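PDB 6J0B: Pvc2 from Photorhabdus asymbiotica subsp. asymbiotica, which probably builds, in many copies, the contractile sheath around the inner tube of an extracellular, bacteriophage-like injection system. Local coordinates for residues A28-E36 against Y82-L91; Y158-D169 against L198-V208. All coordinates share one frame; numbering follows the deposited sequence.

Interaction 1. Residues A28-E36 against Y82-L91; sequences AVPVFAVDE and YCYLVKTTSL
Strands 31-34 and 83-87 run parallel, their axes approaching to 4.8 Å at an angle of 27°, as neighbours in the mixed sheet of an alpha/beta domain. The ladder is evidenced by Tyr84 N to Pro30 O at 3.2 Å and by Phe32 N to Tyr84 O at 3.0 Å, each nearly straight at the hydrogen. Farther along, Val86 N to Phe32 O is only weak, but Val34 N binds Val86 O at 3.1 Å, and Thr88 N to Val34 O closes the series.

On the face bearing Val31, Ala33, Tyr84 and Val86, the CG1 branch of Val31, anti to its own nitrogen, meets Val86 CG2 at 3.7 Å, whereas CG2 turns to Tyr84 CB. Val29 CG1 reaches the edge of the Tyr84 ring, whose hydroxyl is bound by Arg48. Beyond the strand, Leu91 CD1 packs against Ala33 CB at 3.8 Å.

The face with Phe32, Val34 and Leu85 is covered by helix 67-77, through Tyr75 and Leu68, and by helix 172-186. Here Cys83 holds its sulfur between its own backbone N and carbonyl carbon (chi1 65°), and SG lies 3.6 Å from Phe32 CE1, an oblique sulfur-aromatic contact, while Tyr75 meets the Phe32 ring edge-to-face.

At the exposed end, Glu36 extends across Thr89, and Thr89 OG1 donates to Glu36 OE2 over 2.7 Å, arriving from above the carboxylate, 44° out of its plane.

Interaction 2. Residues Y158-D169 against L198-V208; sequences YPWLKADWANID and LKGGLEPKFLV
Lys162 N donates to Glu203 O over 3.0 Å, nearly straight at the hydrogen (171°). The return bond, Glu203 N to Lys162 O at 3.2 Å, is more bent at the hydrogen. Together they define one antiparallel hydrogen-bonded pair. A further link, Lys205 N to Trp160 O, is weak, and the short, weakly bonded strands meet at 136°, well away from ideal antiparallel alignment.

Next to this pair, Leu161 carries the apolar contact. Its CD2 reaches Leu198 CD1 tip to tip at 3.7 Å, and its CB rests on Leu202 CD1. Val175 and Val179 of helix 172-186 touch Leu161 and Leu198 respectively, and Ile225 of strand 222-228 adds a further wall for Leu161. At the turn, Gly201 centres an inverse gamma turn, and its carbonyl oxygen meets Ala163 CB at 3.3 Å. That methyl also lies over one face of the Trp165 indole, which makes a cation-pi contact with Arg73.

At the other end, Tyr158 and Phe206 cross at about a right angle, Tyr158 OH standing 3.3 Å from Phe206 CD1. The hydroxyl touches Phe206 without bonding to it; its hydrogen bond is with Leu136 N. Val208 CG2 comes to the Tyr158 ring in its plane, 3.9 Å from Tyr158 CE2.

Lys205 extends with CG anti to its backbone N (chi1 -171°) and forms a salt bridge from NZ to Asp169 OD2; the modelled separation is doubtfully short.

The whole is a small two-stranded antiparallel ribbon, joined through helix 172-186 and lying beside the main sheet, within the subtilisin-like domain of a phage-type tail sheath protein.

Overall arrangement
Interaction 1 closes before interaction 2 opens, so the two follow in series along the chain. Their centres lie 22 Å apart and their nearest atoms about 10 Å, without touching. Interaction 1 sits within the mixed sheet, where strand 31-34 lies between 83-87 and 103-106; interaction 2 is a separate ribbon that leaves the same sheet just after strand 154-157 and leans on 222-228. Helices 67-77 and 172-186 touch residues of both contacts and so bridge them. The sheet pair meets no other chain, whereas Leu207 of interaction 2 packs on Thr97 of a second subunit, consistent with a buried core and a more peripheral element in the assembled sheath.

Interaction 1. Residues A28-E36 against Y82-L91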
loop_
_atom_site.group_PDB
_atom_site.type_symbol
_atom_site.label_atom_id
_atom_site.label_comp_id
_atom_site.label_asym_id
_atom_site.label_seq_id
_atom_site.Cartn_x
_atom_site.Cartn_y
_atom_site.Cartn_z
ATOM N N ALA A 28 46.144 0.950 -38.193
ATOM C CA ALA A 28 46.122 1.206 -39.630
ATOM C C ALA A 28 46.579 2.631 -39.905
ATOM O O ALA A 28 45.830 3.583 -39.665
ATOM C CB ALA A 28 44.727 0.969 -40.205
ATOM N N VAL A 29 47.802 2.777 -40.405
ATOM C CA VAL A 29 48.333 4.074 -40.816
ATOM C C VAL A 29 48.671 3.993 -42.299
ATOM O O VAL A 29 49.731 3.467 -42.660
ATOM C CB VAL A 29 49.566 4.471 -39.988
ATOM C CG1 VAL A 29 50.027 5.865 -40.365
ATOM C CG2 VAL A 29 49.268 4.398 -38.502
ATOM N N PRO A 30 47.813 4.480 -43.187
ATOM C CA PRO A 30 48.077 4.336 -44.620
ATOM C C PRO A 30 49.079 5.354 -45.131
ATOM O O PRO A 30 49.358 6.374 -44.500
ATOM C CB PRO A 30 46.702 4.557 -45.251
ATOM C CG PRO A 30 46.012 5.431 -44.300
ATOM C CD PRO A 30 46.468 5.016 -42.936
ATOM N N VAL A 31 49.629 5.052 -46.302
ATOM C CA VAL A 31 50.478 5.970 -47.047
ATOM C C VAL A 31 49.865 6.104 -48.430
ATOM O O VAL A 31 49.790 5.125 -49.182
ATOM C CB VAL A 31 51.934 5.495 -47.125
ATOM C CG1 VAL A 31 52.685 6.229 -48.212
ATOM C CG2 VAL A 31 52.607 5.760 -45.823
ATOM N N PHE A 32 49.403 7.302 -48.756
ATOM C CA PHE A 32 48.733 7.536 -50.023
ATOM C C PHE A 32 49.772 7.871 -51.080
ATOM O O PHE A 32 50.511 8.849 -50.942
ATOM C CB PHE A 32 47.710 8.660 -49.883
ATOM C CG PHE A 32 46.487 8.272 -49.105
ATOM C CD1 PHE A 32 46.497 8.278 -47.722
ATOM C CD2 PHE A 32 45.326 7.904 -49.760
ATOM C CE1 PHE A 32 45.379 7.917 -47.009
ATOM C CE2 PHE A 32 44.202 7.546 -49.050
ATOM C CZ PHE A 32 44.231 7.552 -47.673
ATOM N N ALA A 33 49.846 7.047 -52.119
ATOM C CA ALA A 33 50.711 7.351 -53.246
ATOM C C ALA A 33 50.142 8.531 -54.017
ATOM O O ALA A 33 48.954 8.557 -54.349
ATOM C CB ALA A 33 50.847 6.137 -54.159
ATOM N N VAL A 34 50.987 9.520 -54.283
ATOM C CA VAL A 34 50.582 10.754 -54.939
ATOM C C VAL A 34 51.319 10.842 -56.264
ATOM O O VAL A 34 52.529 10.600 -56.320
ATOM C CB VAL A 34 50.878 11.978 -54.054
ATOM C CG1 VAL A 34 50.395 13.253 -54.712
ATOM C CG2 VAL A 34 50.234 11.811 -52.691
ATOM N N ASP A 35 50.591 11.170 -57.328
ATOM C CA ASP A 35 51.199 11.264 -58.644
ATOM C C ASP A 35 52.111 12.479 -58.734
ATOM O O ASP A 35 51.969 13.448 -57.985
ATOM C CB ASP A 35 50.123 11.340 -59.732
ATOM C CG ASP A 35 49.377 12.670 -59.744
ATOM O OD1 ASP A 35 49.104 13.227 -58.658
ATOM O OD2 ASP A 35 49.049 13.153 -60.848
ATOM N N GLU A 36 53.062 12.417 -59.656
ATOM C CA GLU A 36 53.741 13.634 -60.053
ATOM C C GLU A 36 52.793 14.470 -60.909
ATOM O O GLU A 36 51.779 13.968 -61.402
ATOM C CB GLU A 36 55.039 13.313 -60.792
ATOM C CG GLU A 36 56.090 12.676 -59.893
ATOM C CD GLU A 36 57.409 12.437 -60.601
ATOM O OE1 GLU A 36 57.412 12.356 -61.847
ATOM O OE2 GLU A 36 58.442 12.328 -59.908
ATOM N N TYR A 82 45.266 9.324 -38.852
ATOM C CA TYR A 82 46.289 10.117 -39.515
ATOM C C TYR A 82 47.016 9.287 -40.563
ATOM O O TYR A 82 47.232 8.086 -40.389
ATOM C CB TYR A 82 47.277 10.689 -38.498
ATOM C CG TYR A 82 48.148 9.686 -37.780
ATOM C CD1 TYR A 82 49.453 9.447 -38.197
ATOM C CD2 TYR A 82 47.683 9.008 -36.664
ATOM C CE1 TYR A 82 50.256 8.542 -37.539
ATOM C CE2 TYR A 82 48.480 8.101 -35.998
ATOM C CZ TYR A 82 49.765 7.874 -36.440
ATOM O OH TYR A 82 50.564 6.973 -35.779
ATOM N N CYS A 83 47.391 9.937 -41.660
ATOM C CA CYS A 83 48.024 9.262 -42.781
ATOM C C CYS A 83 49.194 10.094 -43.277
ATOM O O CYS A 83 49.351 11.260 -42.914
ATOM C CB CYS A 83 47.034 9.026 -43.923
ATOM S SG CYS A 83 46.428 10.533 -44.697
ATOM N N TYR A 84 50.018 9.479 -44.116
ATOM C CA TYR A 84 51.147 10.146 -44.742
ATOM C C TYR A 84 50.886 10.310 -46.231
ATOM O O TYR A 84 50.130 9.546 -46.834
ATOM C CB TYR A 84 52.444 9.364 -44.527
ATOM C CG TYR A 84 52.903 9.311 -43.091
ATOM C CD1 TYR A 84 52.468 8.307 -42.240
ATOM C CD2 TYR A 84 53.776 10.263 -42.588
ATOM C CE1 TYR A 84 52.885 8.256 -40.927
ATOM C CE2 TYR A 84 54.198 10.221 -41.279
ATOM C CZ TYR A 84 53.751 9.215 -40.455
ATOM O OH TYR A 84 54.170 9.169 -39.147
ATOM N N LEU A 85 51.518 11.319 -46.820
ATOM C CA LEU A 85 51.401 11.610 -48.245
ATOM C C LEU A 85 52.799 11.590 -48.845
ATOM O O LEU A 85 53.567 12.539 -48.664
ATOM C CB LEU A 85 50.731 12.962 -48.481
ATOM C CG LEU A 85 49.222 13.041 -48.702
ATOM C CD1 LEU A 85 48.450 12.648 -47.465
ATOM C CD2 LEU A 85 48.846 14.442 -49.136
ATOM N N VAL A 86 53.130 10.518 -49.556
ATOM C CA VAL A 86 54.435 10.351 -50.182
ATOM C C VAL A 86 54.233 10.325 -51.687
ATOM O O VAL A 86 53.320 9.655 -52.180
ATOM C CB VAL A 86 55.135 9.066 -49.699
ATOM C CG1 VAL A 86 56.548 8.987 -50.237
ATOM C CG2 VAL A 86 55.153 9.008 -48.192
ATOM N N LYS A 87 55.068 11.065 -52.414
ATOM C CA LYS A 87 55.011 11.029 -53.867
ATOM C C LYS A 87 55.504 9.683 -54.383
ATOM O O LYS A 87 56.329 9.015 -53.756
ATOM C CB LYS A 87 55.830 12.168 -54.471
ATOM C CG LYS A 87 54.964 13.232 -55.115
ATOM C CD LYS A 87 55.773 14.388 -55.657
ATOM C CE LYS A 87 54.855 15.455 -56.226
ATOM N NZ LYS A 87 55.607 16.643 -56.703
ATOM N N THR A 88 54.987 9.288 -55.548
ATOM C CA THR A 88 55.079 7.899 -55.978
ATOM C C THR A 88 56.452 7.513 -56.514
ATOM O O THR A 88 56.778 6.321 -56.522
ATOM C CB THR A 88 54.006 7.603 -57.033
ATOM O OG1 THR A 88 54.065 6.223 -57.407
ATOM C CG2 THR A 88 54.194 8.469 -58.272
ATOM N N THR A 89 57.267 8.470 -56.954
ATOM C CA THR A 89 58.579 8.123 -57.488
ATOM C C THR A 89 59.643 8.048 -56.407
ATOM O O THR A 89 60.594 7.269 -56.537
ATOM C CB THR A 89 59.002 9.127 -58.558
ATOM O OG1 THR A 89 59.022 10.446 -58.000
ATOM C CG2 THR A 89 58.029 9.076 -59.721
ATOM N N SER A 90 59.504 8.841 -55.349
ATOM C CA SER A 90 60.333 8.720 -54.161
ATOM C C SER A 90 59.678 7.861 -53.093
ATOM O O SER A 90 60.034 7.970 -51.917
ATOM C CB SER A 90 60.645 10.104 -53.594
ATOM O OG SER A 90 59.482 10.693 -53.042
ATOM N N LEU A 91 58.729 7.008 -53.482
ATOM C CA LEU A 91 57.935 6.267 -52.509
ATOM C C LEU A 91 58.727 5.134 -51.872
ATOM O O LEU A 91 58.485 4.786 -50.713
ATOM C CB LEU A 91 56.673 5.735 -53.189
ATOM C CG LEU A 91 55.621 4.974 -52.388
ATOM C CD1 LEU A 91 54.244 5.529 -52.667
ATOM C CD2 LEU A 91 55.673 3.509 -52.750
#

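Interaction 2. Residues Y158-D169 against L198-V208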
loop_
_atom_site.group_PDB
_atom_site.type_symbol
_atom_site.label_atom_id
_atom_site.label_comp_id
_atom_site.label_asym_id
_atom_site.label_seq_id
_atom_site.Cartn_x
_atom_site.Cartn_y
_atom_site.Cartn_z
ATOM N N TYR A 158 37.539 -4.103 -56.614
ATOM C CA TYR A 158 37.344 -3.792 -58.028
ATOM C C TYR A 158 36.697 -2.434 -58.312
ATOM O O TYR A 158 37.376 -1.589 -58.908
ATOM C CB TYR A 158 36.574 -4.919 -58.735
ATOM C CG TYR A 158 35.911 -4.509 -60.033
ATOM C CD1 TYR A 158 36.660 -4.095 -61.134
ATOM C CD2 TYR A 158 34.532 -4.556 -60.162
ATOM C CE1 TYR A 158 36.048 -3.702 -62.292
ATOM C CE2 TYR A 158 33.915 -4.187 -61.331
ATOM C CZ TYR A 158 34.678 -3.767 -62.392
ATOM O OH TYR A 158 34.062 -3.397 -63.558
ATOM N N PRO A 159 35.433 -2.157 -57.960
ATOM C CA PRO A 159 34.743 -1.052 -58.643
ATOM C C PRO A 159 35.151 0.304 -58.087
ATOM O O PRO A 159 35.116 0.534 -56.876
ATOM C CB PRO A 159 33.258 -1.339 -58.385
ATOM C CG PRO A 159 33.223 -2.509 -57.455
ATOM C CD PRO A 159 34.580 -2.667 -56.872
ATOM N N TRP A 160 35.572 1.191 -58.984
ATOM C CA TRP A 160 35.887 2.559 -58.608
ATOM C C TRP A 160 34.613 3.263 -58.174
ATOM O O TRP A 160 33.687 3.418 -58.967
ATOM C CB TRP A 160 36.533 3.293 -59.776
ATOM C CG TRP A 160 37.984 3.003 -59.925
ATOM C CD1 TRP A 160 38.564 1.780 -60.046
ATOM C CD2 TRP A 160 39.046 3.959 -59.977
ATOM N NE1 TRP A 160 39.923 1.910 -60.163
ATOM C CE2 TRP A 160 40.245 3.241 -60.125
ATOM C CE3 TRP A 160 39.098 5.353 -59.914
ATOM C CZ2 TRP A 160 41.482 3.867 -60.209
ATOM C CZ3 TRP A 160 40.327 5.973 -59.996
ATOM C CH2 TRP A 160 41.502 5.231 -60.144
ATOM N N LEU A 161 34.558 3.672 -56.916
ATOM C CA LEU A 161 33.336 4.243 -56.380
ATOM C C LEU A 161 33.098 5.644 -56.925
ATOM O O LEU A 161 34.024 6.340 -57.346
ATOM C CB LEU A 161 33.402 4.269 -54.862
ATOM C CG LEU A 161 33.338 2.848 -54.329
ATOM C CD1 LEU A 161 34.457 2.605 -53.368
ATOM C CD2 LEU A 161 32.008 2.626 -53.667
ATOM N N LYS A 162 31.833 6.046 -56.937
ATOM C CA LYS A 162 31.452 7.375 -57.381
ATOM C C LYS A 162 30.616 8.039 -56.299
ATOM O O LYS A 162 29.989 7.372 -55.472
ATOM C CB LYS A 162 30.685 7.334 -58.712
ATOM C CG LYS A 162 29.234 6.919 -58.595
ATOM C CD LYS A 162 28.632 6.601 -59.945
ATOM C CE LYS A 162 27.194 6.144 -59.796
ATOM N NZ LYS A 162 26.664 5.573 -61.062
ATOM N N ALA A 163 30.638 9.368 -56.297
ATOM C CA ALA A 163 29.941 10.150 -55.291
ATOM C C ALA A 163 29.338 11.377 -55.951
ATOM O O ALA A 163 29.736 11.775 -57.048
ATOM C CB ALA A 163 30.878 10.564 -54.152
ATOM N N ASP A 164 28.363 11.977 -55.268
ATOM C CA ASP A 164 27.723 13.169 -55.809
ATOM C C ASP A 164 28.589 14.409 -55.642
ATOM O O ASP A 164 28.496 15.337 -56.452
ATOM C CB ASP A 164 26.360 13.380 -55.149
ATOM C CG ASP A 164 26.429 13.329 -53.637
ATOM O OD1 ASP A 164 27.495 12.972 -53.094
ATOM O OD2 ASP A 164 25.410 13.647 -52.986
ATOM N N TRP A 165 29.432 14.447 -54.611
ATOM C CA TRP A 165 30.329 15.582 -54.436
ATOM C C TRP A 165 31.544 15.483 -55.348
ATOM O O TRP A 165 32.054 16.505 -55.816
ATOM C CB TRP A 165 30.764 15.698 -52.975
ATOM C CG TRP A 165 31.087 14.398 -52.299
ATOM C CD1 TRP A 165 30.227 13.603 -51.604
ATOM C CD2 TRP A 165 32.367 13.759 -52.230
ATOM N NE1 TRP A 165 30.886 12.503 -51.116
ATOM C CE2 TRP A 165 32.202 12.577 -51.486
ATOM C CE3 TRP A 165 33.634 14.069 -52.728
ATOM C CZ2 TRP A 165 33.254 11.705 -51.230
ATOM C CZ3 TRP A 165 34.676 13.204 -52.474
ATOM C CH2 TRP A 165 34.481 12.039 -51.730
ATOM N N ALA A 166 32.014 14.271 -55.617
ATOM C CA ALA A 166 33.174 14.079 -56.474
ATOM C C ALA A 166 32.755 14.097 -57.935
ATOM O O ALA A 166 31.793 13.429 -58.323
ATOM C CB ALA A 166 33.870 12.761 -56.145
ATOM N N ASN A 167 33.482 14.861 -58.746
ATOM C CA ASN A 167 33.207 14.894 -60.177
ATOM C C ASN A 167 33.707 13.626 -60.854
ATOM O O ASN A 167 32.982 12.997 -61.633
ATOM C CB ASN A 167 33.856 16.131 -60.798
ATOM C CG ASN A 167 33.346 16.420 -62.190
ATOM O OD1 ASN A 167 32.192 16.140 -62.512
ATOM N ND2 ASN A 167 34.205 16.988 -63.026
ATOM N N ILE A 168 34.947 13.246 -60.568
ATOM C CA ILE A 168 35.559 12.031 -61.092
ATOM C C ILE A 168 35.243 10.852 -60.184
ATOM O O ILE A 168 34.728 11.025 -59.073
ATOM C CB ILE A 168 37.076 12.203 -61.237
ATOM C CG1 ILE A 168 37.682 12.515 -59.875
ATOM C CG2 ILE A 168 37.390 13.310 -62.223
ATOM C CD1 ILE A 168 39.161 12.426 -59.861
ATOM N N ASP A 169 35.539 9.646 -60.656
ATOM C CA ASP A 169 35.341 8.445 -59.861
ATOM C C ASP A 169 36.469 8.269 -58.856
ATOM O O ASP A 169 37.637 8.535 -59.151
ATOM C CB ASP A 169 35.255 7.224 -60.769
ATOM C CG ASP A 169 34.308 7.433 -61.920
ATOM O OD1 ASP A 169 33.219 8.004 -61.700
ATOM O OD2 ASP A 169 34.662 7.049 -63.050
ATOM N N LEU A 198 29.697 1.614 -46.265
ATOM C CA LEU A 198 30.566 2.767 -46.452
ATOM C C LEU A 198 29.846 4.015 -45.956
ATOM O O LEU A 198 28.741 4.322 -46.415
ATOM C CB LEU A 198 30.957 2.911 -47.921
ATOM C CG LEU A 198 31.492 1.657 -48.615
ATOM C CD1 LEU A 198 31.944 1.995 -50.008
ATOM C CD2 LEU A 198 32.630 1.034 -47.843
ATOM N N LYS A 199 30.478 4.734 -45.022
ATOM C CA LYS A 199 29.796 5.831 -44.338
ATOM C C LYS A 199 29.651 7.053 -45.233
ATOM O O LYS A 199 28.680 7.807 -45.102
ATOM C CB LYS A 199 30.540 6.192 -43.055
ATOM C CG LYS A 199 29.964 5.533 -41.819
ATOM C CD LYS A 199 31.031 4.834 -40.998
ATOM C CE LYS A 199 31.928 5.828 -40.281
ATOM N NZ LYS A 199 32.856 5.147 -39.335
ATOM N N GLY A 200 30.597 7.273 -46.140
ATOM C CA GLY A 200 30.477 8.379 -47.063
ATOM C C GLY A 200 29.403 8.135 -48.104
ATOM O O GLY A 200 28.881 7.031 -48.260
ATOM N N GLY A 201 29.072 9.188 -48.844
ATOM C CA GLY A 201 28.068 9.075 -49.884
ATOM C C GLY A 201 28.571 8.363 -51.121
ATOM O O GLY A 201 28.709 8.973 -52.183
ATOM N N LEU A 202 28.839 7.069 -50.997
ATOM C CA LEU A 202 29.459 6.274 -52.044
ATOM C C LEU A 202 28.467 5.267 -52.604
ATOM O O LEU A 202 27.522 4.861 -51.924
ATOM C CB LEU A 202 30.690 5.530 -51.517
ATOM C CG LEU A 202 32.033 6.254 -51.416
ATOM C CD1 LEU A 202 32.259 7.069 -52.658
ATOM C CD2 LEU A 202 32.140 7.119 -50.180
ATOM N N GLU A 203 28.692 4.884 -53.859
ATOM C CA GLU A 203 27.997 3.780 -54.506
ATOM C C GLU A 203 28.838 3.342 -55.693
ATOM O O GLU A 203 29.534 4.175 -56.283
ATOM C CB GLU A 203 26.577 4.174 -54.949
ATOM C CG GLU A 203 26.405 5.578 -55.473
ATOM C CD GLU A 203 24.945 5.902 -55.720
ATOM O OE1 GLU A 203 24.138 4.954 -55.819
ATOM O OE2 GLU A 203 24.601 7.099 -55.802
ATOM N N PRO A 204 28.826 2.052 -56.046
ATOM C CA PRO A 204 29.735 1.565 -57.092
ATOM C C PRO A 204 29.375 2.096 -58.469
ATOM O O PRO A 204 28.208 2.351 -58.774
ATOM C CB PRO A 204 29.563 0.045 -57.029
ATOM C CG PRO A 204 28.985 -0.222 -55.696
ATOM C CD PRO A 204 28.127 0.941 -55.381
ATOM N N LYS A 205 30.404 2.274 -59.298
ATOM C CA LYS A 205 30.187 2.738 -60.663
ATOM C C LYS A 205 29.532 1.661 -61.510
ATOM O O LYS A 205 28.693 1.960 -62.367
ATOM C CB LYS A 205 31.515 3.162 -61.281
ATOM C CG LYS A 205 31.425 3.852 -62.615
ATOM C CD LYS A 205 32.809 4.232 -63.100
ATOM C CE LYS A 205 32.761 4.817 -64.496
ATOM N NZ LYS A 205 34.082 5.387 -64.883
ATOM N N PHE A 206 29.896 0.404 -61.281
ATOM C CA PHE A 206 29.384 -0.722 -62.047
ATOM C C PHE A 206 28.741 -1.714 -61.093
ATOM O O PHE A 206 29.397 -2.204 -60.168
ATOM C CB PHE A 206 30.503 -1.393 -62.840
ATOM C CG PHE A 206 31.268 -0.450 -63.715
ATOM C CD1 PHE A 206 32.651 -0.438 -63.694
ATOM C CD2 PHE A 206 30.605 0.421 -64.562
ATOM C CE1 PHE A 206 33.362 0.432 -64.496
ATOM C CE2 PHE A 206 31.308 1.292 -65.370
ATOM C CZ PHE A 206 32.690 1.294 -65.338
ATOM N N LEU A 207 27.460 -1.997 -61.310
ATOM C CA LEU A 207 26.789 -3.049 -60.562
ATOM C C LEU A 207 27.321 -4.401 -61.010
ATOM O O LEU A 207 27.464 -4.658 -62.207
ATOM C CB LEU A 207 25.281 -2.965 -60.772
ATOM C CG LEU A 207 24.662 -1.607 -60.442
ATOM C CD1 LEU A 207 23.238 -1.531 -60.959
ATOM C CD2 LEU A 207 24.702 -1.350 -58.946
ATOM N N VAL A 208 27.619 -5.266 -60.047
ATOM C CA VAL A 208 28.346 -6.504 -60.294
ATOM C C VAL A 208 27.413 -7.681 -60.037
ATOM O O VAL A 208 26.860 -7.818 -58.940
ATOM C CB VAL A 208 29.604 -6.593 -59.420
ATOM C CG1 VAL A 208 30.195 -7.967 -59.499
ATOM C CG2 VAL A 208 30.622 -5.561 -59.864
#